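Local coordinates for competence protein ComEA-related protein (PDB 2DUY) that is of unknown function but carries helix-hairpin-helix motifs and probably binds DNA, at residues D54-K57 with G62-T65. Residues are numbered along the deposited sequence; the frame is centred on the assembly and turned at random.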
ATOM      1  N   ASP A  54       9.777   0.547  -2.830  1.00 12.19           N
ATOM      2  CA  ASP A  54       9.706   1.938  -3.264  1.00 13.64           C
ATOM      3  C   ASP A  54       8.652   2.685  -2.450  1.00 13.57           C
ATOM      4  O   ASP A  54       8.558   3.906  -2.516  1.00 13.35           O
ATOM      5  CB  ASP A  54       9.394   2.049  -4.764  1.00 12.58           C
ATOM      6  CG  ASP A  54      10.553   1.587  -5.643  1.00 16.12           C
ATOM      7  OD1 ASP A  54      11.722   1.702  -5.224  1.00 15.61           O
ATOM      8  OD2 ASP A  54      10.300   1.128  -6.775  1.00 15.21           O
ATOM      9  N   LEU A  55       7.865   1.952  -1.671  1.00 13.41           N
ATOM     10  CA  LEU A  55       6.842   2.580  -0.840  1.00 14.37           C
ATOM     11  C   LEU A  55       7.496   3.502   0.186  1.00 15.15           C
ATOM     12  O   LEU A  55       6.837   4.376   0.765  1.00 17.27           O
ATOM     13  CB  LEU A  55       6.018   1.507  -0.136  1.00 15.75           C
ATOM     14  CG  LEU A  55       4.663   1.903   0.433  1.00 19.17           C
ATOM     15  CD1 LEU A  55       3.763   2.484  -0.685  1.00 18.26           C
ATOM     16  CD2 LEU A  55       4.028   0.656   1.044  1.00 18.69           C
ATOM     17  N   LEU A  56       8.794   3.317   0.412  1.00 14.13           N
ATOM     18  CA  LEU A  56       9.505   4.165   1.362  1.00 16.05           C
ATOM     19  C   LEU A  56       9.594   5.610   0.867  1.00 16.79           C
ATOM     20  O   LEU A  56      10.049   6.488   1.605  1.00 17.74           O
ATOM     21  CB  LEU A  56      10.911   3.618   1.648  1.00 15.47           C
ATOM     22  CG  LEU A  56      10.923   2.342   2.499  1.00 16.11           C
ATOM     23  CD1 LEU A  56      12.347   1.849   2.698  1.00 14.26           C
ATOM     24  CD2 LEU A  56      10.272   2.646   3.858  1.00 15.87           C
ATOM     25  N   LYS A  57       9.168   5.865  -0.369  1.00 15.15           N
ATOM     26  CA  LYS A  57       9.189   7.242  -0.867  1.00 15.34           C
ATOM     27  C   LYS A  57       7.935   7.990  -0.419  1.00 14.43           C
ATOM     28  O   LYS A  57       7.851   9.208  -0.563  1.00 15.56           O
ATOM     29  CB  LYS A  57       9.258   7.290  -2.395  1.00 17.60           C
ATOM     30  CG  LYS A  57       7.968   6.925  -3.105  1.00 19.67           C
ATOM     31  CD  LYS A  57       8.059   7.274  -4.585  1.00 23.51           C
ATOM     32  CE  LYS A  57       7.563   6.143  -5.458  1.00 24.55           C
ATOM     33  NZ  LYS A  57       7.679   6.488  -6.909  1.00 23.82           N
ATOM     34  N   GLY A  62       6.735   4.432   7.450  1.00 28.19           N
ATOM     35  CA  GLY A  62       8.017   4.060   8.017  1.00 29.77           C
ATOM     36  C   GLY A  62       8.294   2.586   7.812  1.00 29.00           C
ATOM     37  O   GLY A  62       7.413   1.839   7.393  1.00 29.46           O
ATOM     38  N   PRO A  63       9.518   2.131   8.100  1.00 29.74           N
ATOM     39  CA  PRO A  63       9.883   0.724   7.935  1.00 27.58           C
ATOM     40  C   PRO A  63       9.011  -0.231   8.744  1.00 25.59           C
ATOM     41  O   PRO A  63       8.759  -1.347   8.317  1.00 24.20           O
ATOM     42  CB  PRO A  63      11.341   0.699   8.383  1.00 29.38           C
ATOM     43  CG  PRO A  63      11.829   2.043   7.953  1.00 31.08           C
ATOM     44  CD  PRO A  63      10.707   2.942   8.419  1.00 30.29           C
ATOM     45  N   ALA A  64       8.559   0.206   9.914  1.00 24.92           N
ATOM     46  CA  ALA A  64       7.719  -0.646  10.752  1.00 24.77           C
ATOM     47  C   ALA A  64       6.368  -0.816  10.079  1.00 24.28           C
ATOM     48  O   ALA A  64       5.741  -1.872  10.171  1.00 24.83           O
ATOM     49  CB  ALA A  64       7.542  -0.022  12.143  1.00 23.59           C
ATOM     50  N   THR A  65       5.925   0.241   9.408  1.00 24.91           N
ATOM     51  CA  THR A  65       4.649   0.221   8.707  1.00 25.18           C
ATOM     52  C   THR A  65       4.781  -0.729   7.542  1.00 25.12           C
ATOM     53  O   THR A  65       3.946  -1.601   7.329  1.00 23.03           O
ATOM     54  CB  THR A  65       4.296   1.589   8.119  1.00 27.46           C
ATOM     55  OG1 THR A  65       4.291   2.579   9.151  1.00 32.95           O
ATOM     56  CG2 THR A  65       2.922   1.537   7.467  1.00 28.10           C
TER
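L56 reaches across to the start of helix 63-69 with one methyl, CD2, and the contact is van der Waals packing, part of it between apolar side chains. CD2 of L56 lies 4.3 Å from N of P63. The carbonyl carbon of G62 and ring carbon CG of P63 follow slightly further off. With CD1 anti to CA (chi2 178°), CD2 is the branch left facing the proline; leucine's forked, apolar end suits this meeting of methyl and ring. The touch is loose and lies at the surface, burying about 70 Å² in all. No hydrogen bond joins the two segments; each keeps its own backbone bonds. K57 N donates to D54 O at 3.0 Å within the 3-10 turn, while G62 is the N-cap residue of the helix and, lacking a side chain, puts no bulk beside CD of P63. P63 suits the first helical turn, where its lack of an N-H costs no helix bond. The segments flank the hairpin of a helix-hairpin-helix motif, the 3-10 turn standing before the hairpin and helix 63-69 after it. Next in sequence, buried L55 packs on I61 of the hairpin and on L66, which L56 also touches. Polar D54 pairs with R51, and NZ of K57 donates to the carbonyl of G46.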